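Local coordinates for general stress protein 26 (Bacillus anthracis, PDB 3EC6) that is of unknown cellular function but belongs to the pyridoxamine 5'-phosphate oxidase family and binds flavin-adenine dinucleotide, at residues Thr17-Thr22 and Ser30-Phe35; Asp39-Val44 and Leu115-Pro120; Glu79-Ala84 and Thr122-Asp127. One frame throughout, in Å; residues are numbered along the deposited sequence.

Overall arrangement
All three contacts are strand pairs of one antiparallel sheet. Contact 1 closes first along the chain, as the hairpin of strands 17-24 and 27-38. Strand 41-47 follows and pairs with strand 113-126 in contact 2; the far end of 113-126 pairs with strand 77-87 in contact 3, so contacts 2 and 3 cross along the chain. Their centres lie about 11 Å apart, those of contacts 1 and 2 about 12 Å. Contacts 1 and 2 touch where Phe35 and Met33 meet Val44. Contact 1 holds the flavin end of one FAD, contact 3 the adenosine end of another held mainly by the second subunit, so each cofactor spans the dimer.

Contact 1: residues Thr17-Thr22 and Ser30-Phe35; sequences TGVLST and SAFMMF. With FAD (flavin-adenine dinucleotide), chain B.
Leu20, Met33 and Phe35 pack on one face of this strand pair, CB of Leu20 lying 3.9 Å from CG of Met33 and also close to CZ of Phe35. The end of the Phe35 side chain leans toward the partner strand and sets its ring edge against the backbone of Gly18, with CE2 3.6 Å from Gly18 C; glycine brings no side chain to this spot. Val44, Val64 and Ile118 also touch this ring. Met33, a selenomethionine, has CG beside its backbone N (chi1 -52°), and its bent chain brings SE to 3.6 Å from N1 of the flavin. On the other face Val19 and Phe32 run side by side, CG2 of Val19 3.9 Å from CE1 of Phe32, and Thr17 CG2 presses on the flavin methyl C7M at 3.4 Å.

Between the two faces, Gly18 with Met33 and Leu20 with Ala31 each exchange two backbone hydrogen bonds, the one from Gly18 N to Met33 O being almost straight at 175°. Phe32 and Met34 sit at the non-hydrogen-bonded positions, and their backbone O and N, turned away from the partner strand, bond the cofactor: FAD O2' donates to Phe32 O at 2.7 Å, while Met34 N donates to flavin O4 at 3.1 Å and, weakly, to N5.

At the polar end Ser21 OG and Ser30 OG are hydrogen-bonded at 2.7 Å, a bond that rests on one of two modelled positions of Ser30 and is to that extent doubtful; both hydroxyls find stronger partners across the dimer, Ser30 and Ser21 of the second subunit. Phe32 likewise meets Arg68 and Tyr77 of that subunit. The whole is a beta hairpin whose second strand lines the flavin, consistent with the dimeric split-barrel fold of the pyridoxamine 5'-phosphate oxidase family.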
loop_
_atom_site.group_PDB
_atom_site.type_symbol
_atom_site.label_atom_id
_atom_site.label_comp_id
_atom_site.label_asym_id
_atom_site.label_seq_id
_atom_site.Cartn_x
_atom_site.Cartn_y
_atom_site.Cartn_z
ATOM N N THR A 17 -3.508 10.099 6.112
ATOM C CA THR A 17 -3.109 8.665 6.119
ATOM C C THR A 17 -2.962 8.127 4.713
ATOM O O THR A 17 -3.878 8.244 3.918
ATOM C CB THR A 17 -4.040 7.726 6.942
ATOM O OG1 THR A 17 -4.135 8.217 8.294
ATOM C CG2 THR A 17 -3.471 6.325 6.935
ATOM N N GLY A 18 -1.802 7.563 4.414
ATOM C CA GLY A 18 -1.530 6.950 3.122
ATOM C C GLY A 18 -0.798 5.640 3.338
ATOM O O GLY A 18 -0.707 5.136 4.476
ATOM N N VAL A 19 -0.199 5.122 2.265
ATOM C CA VAL A 19 0.557 3.874 2.330
ATOM C C VAL A 19 1.978 4.137 1.885
ATOM O O VAL A 19 2.165 4.720 0.815
ATOM C CB VAL A 19 -0.052 2.833 1.379
ATOM C CG1 VAL A 19 0.730 1.560 1.443
ATOM C CG2 VAL A 19 -1.563 2.575 1.776
ATOM N N LEU A 20 2.955 3.739 2.703
ATOM C CA LEU A 20 4.367 3.835 2.325
ATOM C C LEU A 20 4.862 2.436 2.012
ATOM O O LEU A 20 4.826 1.551 2.900
ATOM C CB LEU A 20 5.152 4.381 3.531
ATOM C CG LEU A 20 6.685 4.442 3.365
ATOM C CD1 LEU A 20 7.100 5.354 2.174
ATOM C CD2 LEU A 20 7.388 4.949 4.666
ATOM N N SER A 21 5.318 2.236 0.782
ATOM C CA SER A 21 5.849 0.904 0.404
ATOM C C SER A 21 7.358 1.004 0.193
ATOM O O SER A 21 7.894 1.979 -0.341
ATOM C CB SER A 21 5.213 0.488 -0.914
ATOM O OG SER A 21 3.790 0.500 -0.736
ATOM N N THR A 22 8.050 -0.042 0.623
ATOM C CA THR A 22 9.499 -0.172 0.535
ATOM C C THR A 22 9.812 -1.579 0.066
ATOM O O THR A 22 8.895 -2.419 -0.122
ATOM C CB THR A 22 10.145 -0.001 1.946
ATOM O OG1 THR A 22 9.435 -0.855 2.882
ATOM C CG2 THR A 22 10.050 1.465 2.422
ATOM N N SER A 30 4.447 -2.864 2.754
ATOM C CA SER A 30 3.661 -1.639 2.786
ATOM C C SER A 30 3.116 -1.417 4.185
ATOM O O SER A 30 2.724 -2.350 4.850
ATOM C CB SER A 30 2.486 -1.719 1.828
ATOM O OG SER A 30 2.940 -1.707 0.491
ATOM N N ALA A 31 3.025 -0.157 4.585
ATOM C CA ALA A 31 2.499 0.185 5.910
ATOM C C ALA A 31 1.657 1.448 5.770
ATOM O O ALA A 31 1.988 2.356 4.988
ATOM C CB ALA A 31 3.647 0.427 6.901
ATOM N N PHE A 32 0.579 1.522 6.533
ATOM C CA PHE A 32 -0.139 2.794 6.690
ATOM C C PHE A 32 0.744 3.752 7.478
ATOM O O PHE A 32 1.346 3.372 8.483
ATOM C CB PHE A 32 -1.501 2.578 7.406
ATOM C CG PHE A 32 -2.426 1.678 6.636
ATOM C CD1 PHE A 32 -2.996 2.131 5.457
ATOM C CD2 PHE A 32 -2.691 0.364 7.075
ATOM C CE1 PHE A 32 -3.829 1.307 4.709
ATOM C CE2 PHE A 32 -3.553 -0.464 6.333
ATOM C CZ PHE A 32 -4.118 0.022 5.170
HETATM N N MSE A 33 0.769 5.010 7.059
HETATM C CA MSE A 33 1.585 6.056 7.712
HETATM C C MSE A 33 0.848 7.395 7.522
HETATM O O MSE A 33 0.131 7.587 6.504
HETATM C CB MSE A 33 3.024 6.179 7.151
HETATM C CG MSE A 33 3.773 4.850 7.129
HETATM SE SE MSE A 33 4.255 4.242 8.878
HETATM C CE MSE A 33 6.079 4.767 8.953
HETATM N N MSE A 34 0.970 8.296 8.501
HETATM C CA MSE A 34 0.522 9.680 8.338
HETATM C C MSE A 34 1.562 10.468 7.553
HETATM O O MSE A 34 2.750 10.416 7.847
HETATM C CB MSE A 34 0.346 10.323 9.706
HETATM C CG MSE A 34 -0.653 9.563 10.459
HETATM SE SE MSE A 34 -1.047 10.351 12.172
HETATM C CE MSE A 34 -0.412 12.097 11.821
ATOM N N PHE A 35 1.109 11.245 6.579
ATOM C CA PHE A 35 2.041 12.021 5.762
ATOM C C PHE A 35 1.959 13.512 5.995
ATOM O O PHE A 35 0.857 14.108 5.912
ATOM C CB PHE A 35 1.794 11.730 4.248
ATOM C CG PHE A 35 2.272 10.390 3.821
ATOM C CD1 PHE A 35 3.534 10.233 3.247
ATOM C CD2 PHE A 35 1.452 9.252 4.045
ATOM C CE1 PHE A 35 3.991 8.923 2.860
ATOM C CE2 PHE A 35 1.945 7.960 3.686
ATOM C CZ PHE A 35 3.187 7.803 3.095
HETATM P PA FAD B . 8.002 -2.481 12.612
HETATM O O1A FAD B . 9.473 -2.093 12.592
HETATM O O2A FAD B . 7.324 -2.243 13.949
HETATM O O5B FAD B . 7.789 -4.085 12.352
HETATM C C5B FAD B . 6.465 -4.520 12.150
HETATM C C4B FAD B . 6.506 -5.164 10.780
HETATM O O4B FAD B . 7.228 -6.409 10.891
HETATM C C3B FAD B . 5.088 -5.444 10.292
HETATM O O3B FAD B . 4.673 -4.466 9.339
HETATM C C2B FAD B . 5.185 -6.888 9.801
HETATM O O2B FAD B . 5.465 -6.922 8.411
HETATM C C1B FAD B . 6.372 -7.489 10.557
HETATM N N9A FAD B . 5.933 -8.162 11.805
HETATM C C8A FAD B . 4.808 -7.860 12.539
HETATM N N7A FAD B . 4.740 -8.698 13.603
HETATM C C5A FAD B . 5.806 -9.520 13.575
HETATM C C6A FAD B . 6.189 -10.548 14.435
HETATM N N6A FAD B . 5.292 -11.026 15.312
HETATM N N1A FAD B . 7.347 -11.247 14.140
HETATM C C2A FAD B . 8.106 -10.924 13.017
HETATM N N3A FAD B . 7.712 -9.894 12.168
HETATM C C4A FAD B . 6.573 -9.201 12.451
HETATM N N1 FAD B . 3.581 4.262 12.464
HETATM C C2 FAD B . 4.502 5.289 12.504
HETATM O O2 FAD B . 5.598 4.997 12.992
HETATM N N3 FAD B . 4.220 6.530 11.982
HETATM C C4 FAD B . 2.980 6.798 11.443
HETATM O O4 FAD B . 2.732 7.944 10.970
HETATM C C4X FAD B . 1.996 5.788 11.452
HETATM N N5 FAD B . 0.745 6.062 10.925
HETATM C C5X FAD B . -0.212 5.056 10.945
HETATM C C6 FAD B . -1.481 5.374 10.425
HETATM C C7 FAD B . -2.431 4.348 10.416
HETATM C C7M FAD B . -3.801 4.675 9.870
HETATM C C8 FAD B . -2.129 3.059 10.906
HETATM C C8M FAD B . -3.137 1.920 10.883
HETATM C C9 FAD B . -0.845 2.749 11.372
HETATM C C9A FAD B . 0.125 3.770 11.407
HETATM N N10 FAD B . 1.398 3.491 11.891
HETATM C C10 FAD B . 2.334 4.523 11.934
HETATM C "C1'" FAD B . 1.864 2.128 12.282
HETATM C "C2'" FAD B . 2.624 1.389 11.170
HETATM O "O2'" FAD B . 1.803 1.222 10.011
HETATM C "C3'" FAD B . 2.965 -0.010 11.691
HETATM O "O3'" FAD B . 3.727 0.176 12.896
HETATM C "C4'" FAD B . 3.764 -0.812 10.673
HETATM O "O4'" FAD B . 3.855 -2.227 11.043
HETATM C "C5'" FAD B . 5.184 -0.237 10.536
HETATM O "O5'" FAD B . 5.921 -1.044 9.630
HETATM P P FAD B . 7.450 -1.317 10.064
HETATM O O1P FAD B . 8.076 -2.407 9.202
HETATM O O2P FAD B . 8.238 -0.048 10.231
HETATM O O3P FAD B . 7.060 -1.879 11.512
#

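Contact 2: residues Asp39-Val44 and Leu115-Pro120; sequences DFVLYV and LIKINP
Phe40 meets Pro120 through its backbone: the carbonyl O lies 3.4 Å from CG of the proline ring, while the aromatic ring leads away to helix 4-13 and touches Ile8. A water donates to Phe40 O and to Ile118 O, each at 2.9 Å, joining the strands just before the first direct pair, whose acceptor Ile118 O it shares. At Val41, CG1 is anti to the backbone N (chi1 175°) and rests 3.5 Å from Ile118 O, with the start of the Lys117 chain beside it. Leu42 then opens the regular pairing, its N and O bonded to O and N of Ile118, the return bond into Leu42 O measuring 2.8 Å. Here strand 41-47 joins strand 113-126, two neighbours in the antiparallel sheet of this flavin-binding fold, brought together from far apart in the sequence.

Tyr43 and Lys117 form the next, non-hydrogen-bonded pair, their side chains side by side and pointing the same way. The fully extended lysine follows the ring, Lys117 CG 3.6 Å from Tyr43 CE1, and a water hydrogen-bonded to both Tyr43 OH and Lys117 NZ, 3.1 Å from NZ, links the two ends. Phe96 meets the same tyrosine ring from helix 90-96. Val44 closes the segment with a second backbone pair: its O accepts from Ile116 N at 2.7 Å, and Leu115 CD2 packs close to that same oxygen.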
loop_
_atom_site.group_PDB
_atom_site.type_symbol
_atom_site.label_atom_id
_atom_site.label_comp_id
_atom_site.label_asym_id
_atom_site.label_seq_id
_atom_site.Cartn_x
_atom_site.Cartn_y
_atom_site.Cartn_z
ATOM N N ASP A 39 6.016 21.670 0.495
ATOM C CA ASP A 39 5.762 21.657 -0.941
ATOM C C ASP A 39 5.497 20.203 -1.382
ATOM O O ASP A 39 4.592 19.552 -0.848
ATOM C CB ASP A 39 6.909 22.315 -1.685
ATOM C CG ASP A 39 6.959 23.821 -1.429
ATOM O OD1 ASP A 39 5.879 24.471 -1.457
ATOM O OD2 ASP A 39 8.071 24.321 -1.195
ATOM N N PHE A 40 6.238 19.702 -2.368
ATOM C CA PHE A 40 5.924 18.341 -2.847
ATOM C C PHE A 40 6.763 17.268 -2.183
ATOM O O PHE A 40 6.614 16.087 -2.476
ATOM C CB PHE A 40 6.081 18.239 -4.386
ATOM C CG PHE A 40 5.091 19.101 -5.136
ATOM C CD1 PHE A 40 3.733 18.798 -5.118
ATOM C CD2 PHE A 40 5.532 20.247 -5.810
ATOM C CE1 PHE A 40 2.822 19.598 -5.760
ATOM C CE2 PHE A 40 4.607 21.067 -6.486
ATOM C CZ PHE A 40 3.255 20.728 -6.458
ATOM N N VAL A 41 7.593 17.674 -1.227
ATOM C CA VAL A 41 8.406 16.725 -0.465
ATOM C C VAL A 41 7.602 16.180 0.692
ATOM O O VAL A 41 7.037 16.947 1.479
ATOM C CB VAL A 41 9.724 17.400 0.054
ATOM C CG1 VAL A 41 10.496 16.430 0.939
ATOM C CG2 VAL A 41 10.588 17.859 -1.173
ATOM N N LEU A 42 7.517 14.851 0.803
ATOM C CA LEU A 42 6.642 14.255 1.833
ATOM C C LEU A 42 7.529 13.827 3.001
ATOM O O LEU A 42 8.710 13.546 2.854
ATOM C CB LEU A 42 5.870 13.005 1.314
ATOM C CG LEU A 42 4.962 13.343 0.133
ATOM C CD1 LEU A 42 4.292 12.057 -0.337
ATOM C CD2 LEU A 42 3.899 14.355 0.505
ATOM N N TYR A 43 6.932 13.807 4.193
ATOM C CA TYR A 43 7.674 13.372 5.400
ATOM C C TYR A 43 6.762 12.478 6.237
ATOM O O TYR A 43 5.557 12.728 6.314
ATOM C CB TYR A 43 8.044 14.566 6.294
ATOM C CG TYR A 43 9.060 15.543 5.683
ATOM C CD1 TYR A 43 10.442 15.339 5.881
ATOM C CD2 TYR A 43 8.641 16.610 4.880
ATOM C CE1 TYR A 43 11.415 16.222 5.309
ATOM C CE2 TYR A 43 9.581 17.460 4.288
ATOM C CZ TYR A 43 10.947 17.269 4.507
ATOM O OH TYR A 43 11.902 18.098 3.937
ATOM N N VAL A 44 7.333 11.453 6.844
ATOM C CA VAL A 44 6.571 10.584 7.761
ATOM C C VAL A 44 7.374 10.534 9.071
ATOM O O VAL A 44 8.601 10.391 9.050
ATOM C CB VAL A 44 6.466 9.167 7.199
ATOM C CG1 VAL A 44 5.834 8.215 8.208
ATOM C CG2 VAL A 44 5.619 9.199 5.906
ATOM N N LEU A 115 12.306 11.587 11.024
ATOM C CA LEU A 115 11.426 11.721 9.858
ATOM C C LEU A 115 11.994 10.925 8.679
ATOM O O LEU A 115 13.197 10.938 8.423
ATOM C CB LEU A 115 11.281 13.192 9.433
ATOM C CG LEU A 115 10.530 14.096 10.415
ATOM C CD1 LEU A 115 10.793 15.560 10.014
ATOM C CD2 LEU A 115 9.046 13.774 10.446
ATOM N N ILE A 116 11.096 10.249 7.953
ATOM C CA ILE A 116 11.477 9.750 6.632
ATOM C C ILE A 116 11.101 10.846 5.618
ATOM O O ILE A 116 9.964 11.292 5.575
ATOM C CB ILE A 116 10.710 8.512 6.322
ATOM C CG1 ILE A 116 11.051 7.415 7.314
ATOM C CG2 ILE A 116 11.031 8.097 4.886
ATOM C CD1 ILE A 116 10.167 6.143 7.126
ATOM N N LYS A 117 12.097 11.307 4.849
ATOM C CA LYS A 117 11.946 12.374 3.881
ATOM C C LYS A 117 11.843 11.721 2.519
ATOM O O LYS A 117 12.686 10.922 2.130
ATOM C CB LYS A 117 13.188 13.282 3.918
ATOM C CG LYS A 117 13.183 14.284 2.777
ATOM C CD LYS A 117 14.332 15.267 2.960
ATOM C CE LYS A 117 14.456 16.218 1.790
ATOM N NZ LYS A 117 15.653 17.090 1.951
ATOM N N ILE A 118 10.805 12.027 1.757
ATOM C CA ILE A 118 10.624 11.366 0.450
ATOM C C ILE A 118 10.725 12.450 -0.614
ATOM O O ILE A 118 9.872 13.361 -0.699
ATOM C CB ILE A 118 9.245 10.679 0.366
ATOM C CG1 ILE A 118 9.186 9.552 1.352
ATOM C CG2 ILE A 118 9.050 10.070 -1.055
ATOM C CD1 ILE A 118 7.823 9.177 1.733
ATOM N N ASN A 119 11.791 12.375 -1.403
ATOM C CA ASN A 119 12.041 13.343 -2.475
ATOM C C ASN A 119 11.423 12.799 -3.736
ATOM O O ASN A 119 11.905 11.806 -4.256
ATOM C CB ASN A 119 13.532 13.559 -2.713
ATOM C CG ASN A 119 14.119 14.529 -1.740
ATOM O OD1 ASN A 119 14.738 14.138 -0.767
ATOM N ND2 ASN A 119 13.881 15.813 -1.975
ATOM N N PRO A 120 10.326 13.404 -4.198
ATOM C CA PRO A 120 9.621 12.762 -5.297
ATOM C C PRO A 120 10.374 12.941 -6.631
ATOM O O PRO A 120 10.947 14.004 -6.901
ATOM C CB PRO A 120 8.288 13.529 -5.373
ATOM C CG PRO A 120 8.727 14.971 -4.927
ATOM C CD PRO A 120 9.690 14.679 -3.800
HETATM O O HOH W 1 7.336 13.303 -2.022
HETATM O O HOH W 2 14.590 18.283 4.568
#

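Contact 3: residues Glu79-Ala84 and Thr122-Asp127; sequences EVEGLA and TIYYID. With FAD (flavin-adenine dinucleotide), chain C.
Glu79 OE1 accepts two hydrogen bonds, one from ribose O2B of the FAD at 3.0 Å and one involving NE2 of His63. The other oxygen, OE2, takes the shorter bond from O3B at 2.7 Å, so the carboxylate grips both hydroxyls of the adenosine ribose. The carboxylate projects from an antiparallel pair of strands, 77-87 and 113-126, in the sheet of the pyridoxamine 5'-phosphate oxidase fold, and most of the other hydrogen bonds to this FAD come from the second subunit, Thr46 and Lys51 of that chain among them. CD1 of Ile126 touches Glu79 CG at 3.5 Å and comes equally close to OE2.

Four backbone bonds fix the pairing, two between Glu79 and Tyr124 and two between Glu81 and Thr122. Between these pairs Val80 and Ile123 lie side by side on the face turned from the cofactor, where Ile8 of helix 4-13 packs on Ile123.

The Tyr124 ring meets the adenosine: CE1 is 3.4 Å from C5A, and ribose C2B stands over the ring centre. The opposite ring face is met by CG2 of Thr122, 3.5 Å above the plane and offset toward the rim. At the edge comes Glu81, whose OE2 lies near the ring plane 3.1 Å from CE2, with its carboxylate turned 55° from the ring. The remaining oxygen, Glu81 OE1, accepts from a water at 2.7 Å, and that water is also hydrogen-bonded to Thr122 OG1.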
loop_
_atom_site.group_PDB
_atom_site.type_symbol
_atom_site.label_atom_id
_atom_site.label_comp_id
_atom_site.label_asym_id
_atom_site.label_seq_id
_atom_site.Cartn_x
_atom_site.Cartn_y
_atom_site.Cartn_z
ATOM N N GLU A 79 -0.021 8.890 -6.634
ATOM C CA GLU A 79 1.012 7.887 -6.403
ATOM C C GLU A 79 2.315 8.634 -6.529
ATOM O O GLU A 79 2.473 9.462 -7.436
ATOM C CB GLU A 79 1.069 6.878 -7.550
ATOM C CG GLU A 79 0.009 5.928 -7.646
ATOM C CD GLU A 79 0.415 4.877 -8.712
ATOM O OE1 GLU A 79 1.594 4.416 -8.733
ATOM O OE2 GLU A 79 -0.463 4.529 -9.517
ATOM N N VAL A 80 3.236 8.377 -5.628
ATOM C CA VAL A 80 4.526 9.088 -5.637
ATOM C C VAL A 80 5.632 8.050 -5.679
ATOM O O VAL A 80 5.596 7.097 -4.914
ATOM C CB VAL A 80 4.686 9.953 -4.370
ATOM C CG1 VAL A 80 6.052 10.629 -4.349
ATOM C CG2 VAL A 80 3.469 10.933 -4.176
ATOM N N GLU A 81 6.573 8.225 -6.608
ATOM C CA GLU A 81 7.824 7.437 -6.660
ATOM C C GLU A 81 8.989 8.357 -6.353
ATOM O O GLU A 81 9.079 9.460 -6.887
ATOM C CB GLU A 81 8.084 6.865 -8.056
ATOM C CG GLU A 81 6.970 5.973 -8.604
ATOM C CD GLU A 81 7.137 5.692 -10.086
ATOM O OE1 GLU A 81 8.188 6.021 -10.683
ATOM O OE2 GLU A 81 6.203 5.144 -10.682
ATOM N N GLY A 82 9.868 7.937 -5.457
ATOM C CA GLY A 82 11.054 8.764 -5.186
ATOM C C GLY A 82 11.994 8.035 -4.246
ATOM O O GLY A 82 11.737 6.890 -3.897
ATOM N N LEU A 83 13.095 8.687 -3.898
ATOM C CA LEU A 83 14.078 8.154 -2.944
ATOM C C LEU A 83 13.893 8.775 -1.572
ATOM O O LEU A 83 13.611 9.965 -1.439
ATOM C CB LEU A 83 15.505 8.387 -3.452
ATOM C CG LEU A 83 16.050 7.386 -4.477
ATOM C CD1 LEU A 83 15.299 7.452 -5.813
ATOM C CD2 LEU A 83 17.536 7.615 -4.699
ATOM N N ALA A 84 14.022 7.936 -0.551
ATOM C CA ALA A 84 13.865 8.329 0.815
ATOM C C ALA A 84 15.216 8.449 1.519
ATOM O O ALA A 84 16.222 7.802 1.158
ATOM C CB ALA A 84 13.005 7.261 1.511
ATOM N N THR A 122 8.534 11.340 -9.415
ATOM C CA THR A 122 7.343 11.352 -10.276
ATOM C C THR A 122 6.113 11.342 -9.371
ATOM O O THR A 122 6.081 10.588 -8.394
ATOM C CB THR A 122 7.297 10.134 -11.215
ATOM O OG1 THR A 122 8.567 10.047 -11.888
ATOM C CG2 THR A 122 6.167 10.255 -12.261
ATOM N N ILE A 123 5.146 12.230 -9.659
ATOM C CA ILE A 123 3.867 12.147 -8.951
ATOM C C ILE A 123 2.801 11.923 -9.998
ATOM O O ILE A 123 2.649 12.752 -10.932
ATOM C CB ILE A 123 3.563 13.401 -8.126
ATOM C CG1 ILE A 123 4.673 13.615 -7.064
ATOM C CG2 ILE A 123 2.145 13.256 -7.471
ATOM C CD1 ILE A 123 4.430 14.816 -6.172
ATOM N N TYR A 124 2.052 10.830 -9.865
ATOM C CA TYR A 124 0.935 10.548 -10.758
ATOM C C TYR A 124 -0.356 10.992 -10.082
ATOM O O TYR A 124 -0.555 10.746 -8.901
ATOM C CB TYR A 124 0.806 9.028 -10.998
ATOM C CG TYR A 124 1.977 8.452 -11.695
ATOM C CD1 TYR A 124 2.091 8.561 -13.083
ATOM C CD2 TYR A 124 2.985 7.814 -10.978
ATOM C CE1 TYR A 124 3.191 8.045 -13.758
ATOM C CE2 TYR A 124 4.116 7.280 -11.660
ATOM C CZ TYR A 124 4.190 7.417 -13.048
ATOM O OH TYR A 124 5.277 6.916 -13.742
ATOM N N TYR A 125 -1.223 11.641 -10.842
ATOM C CA TYR A 125 -2.525 12.059 -10.301
ATOM C C TYR A 125 -3.581 11.185 -10.917
ATOM O O TYR A 125 -3.692 11.116 -12.175
ATOM C CB TYR A 125 -2.793 13.559 -10.599
ATOM C CG TYR A 125 -4.148 13.991 -10.109
ATOM C CD1 TYR A 125 -4.361 14.305 -8.774
ATOM C CD2 TYR A 125 -5.229 14.014 -10.994
ATOM C CE1 TYR A 125 -5.658 14.652 -8.318
ATOM C CE2 TYR A 125 -6.490 14.363 -10.571
ATOM C CZ TYR A 125 -6.688 14.675 -9.239
ATOM O OH TYR A 125 -7.991 15.012 -8.914
ATOM N N ILE A 126 -4.345 10.499 -10.044
ATOM C CA ILE A 126 -5.304 9.481 -10.496
ATOM C C ILE A 126 -6.711 9.978 -10.204
ATOM O O ILE A 126 -7.120 10.106 -9.033
ATOM C CB ILE A 126 -4.968 8.130 -9.838
ATOM C CG1 ILE A 126 -3.518 7.768 -10.202
ATOM C CG2 ILE A 126 -5.985 7.034 -10.218
ATOM C CD1 ILE A 126 -2.823 7.121 -9.228
ATOM N N ASP A 127 -7.383 10.316 -11.304
ATOM C CA ASP A 127 -8.764 10.821 -11.449
ATOM C C ASP A 127 -8.953 12.302 -11.700
ATOM O O ASP A 127 -9.094 12.704 -12.858
ATOM C CB ASP A 127 -9.761 10.273 -10.433
ATOM C CG ASP A 127 -10.115 8.868 -10.737
ATOM O OD1 ASP A 127 -10.538 8.113 -9.816
ATOM O OD2 ASP A 127 -9.912 8.516 -11.926
HETATM P PA FAD C . -1.215 -0.404 -15.086
HETATM O O1A FAD C . -0.687 -1.642 -15.796
HETATM O O2A FAD C . -2.466 0.178 -15.720
HETATM O O5B FAD C . -0.144 0.836 -15.139
HETATM C C5B FAD C . -0.443 1.960 -14.346
HETATM C C4B FAD C . 0.757 2.077 -13.428
HETATM O O4B FAD C . 1.877 2.538 -14.211
HETATM C C3B FAD C . 0.468 3.082 -12.318
HETATM O O3B FAD C . 0.147 2.417 -11.096
HETATM C C2B FAD C . 1.725 3.951 -12.321
HETATM O O2B FAD C . 2.665 3.466 -11.376
HETATM C C1B FAD C . 2.315 3.796 -13.725
HETATM N N9A FAD C . 1.828 4.863 -14.636
HETATM C C8A FAD C . 0.638 5.545 -14.525
HETATM N N7A FAD C . 0.554 6.448 -15.534
HETATM C C5A FAD C . 1.659 6.347 -16.297
HETATM C C6A FAD C . 2.046 7.047 -17.438
HETATM N N6A FAD C . 1.400 8.181 -17.752
HETATM N N1A FAD C . 3.267 6.735 -18.011
HETATM C C2A FAD C . 4.078 5.745 -17.460
HETATM N N3A FAD C . 3.677 5.053 -16.321
HETATM C C4A FAD C . 2.476 5.354 -15.750
HETATM N N1 FAD C . -7.807 -2.466 -10.923
HETATM C C2 FAD C . -8.013 -3.796 -11.224
HETATM O O2 FAD C . -7.522 -4.179 -12.290
HETATM N N3 FAD C . -8.673 -4.637 -10.358
HETATM C C4 FAD C . -9.195 -4.156 -9.177
HETATM O O4 FAD C . -9.804 -4.938 -8.391
HETATM C C4X FAD C . -9.060 -2.785 -8.876
HETATM N N5 FAD C . -9.599 -2.298 -7.696
HETATM C C5X FAD C . -9.459 -0.945 -7.419
HETATM C C6 FAD C . -10.039 -0.477 -6.224
HETATM C C7 FAD C . -9.866 0.879 -5.932
HETATM C C7M FAD C . -10.491 1.399 -4.659
HETATM C C8 FAD C . -9.147 1.734 -6.795
HETATM C C8M FAD C . -8.924 3.207 -6.485
HETATM C C9 FAD C . -8.534 1.237 -7.952
HETATM C C9A FAD C . -8.707 -0.122 -8.277
HETATM N N10 FAD C . -8.130 -0.629 -9.436
HETATM C C10 FAD C . -8.333 -1.973 -9.747
HETATM C "C1'" FAD C . -7.221 0.150 -10.329
HETATM C "C2'" FAD C . -5.729 -0.069 -10.038
HETATM O "O2'" FAD C . -5.407 0.309 -8.697
HETATM C "C3'" FAD C . -4.935 0.847 -10.972
HETATM O "O3'" FAD C . -5.326 0.503 -12.313
HETATM C "C4'" FAD C . -3.433 0.672 -10.794
HETATM O "O4'" FAD C . -2.675 1.725 -11.473
HETATM C "C5'" FAD C . -2.987 -0.697 -11.337
HETATM O "O5'" FAD C . -1.576 -0.802 -11.214
HETATM P P FAD C . -0.843 -1.492 -12.473
HETATM O O1P FAD C . 0.668 -1.310 -12.390
HETATM O O2P FAD C . -1.345 -2.882 -12.745
HETATM O O3P FAD C . -1.487 -0.491 -13.545
HETATM O O HOH W 3 10.088 7.970 -10.624
#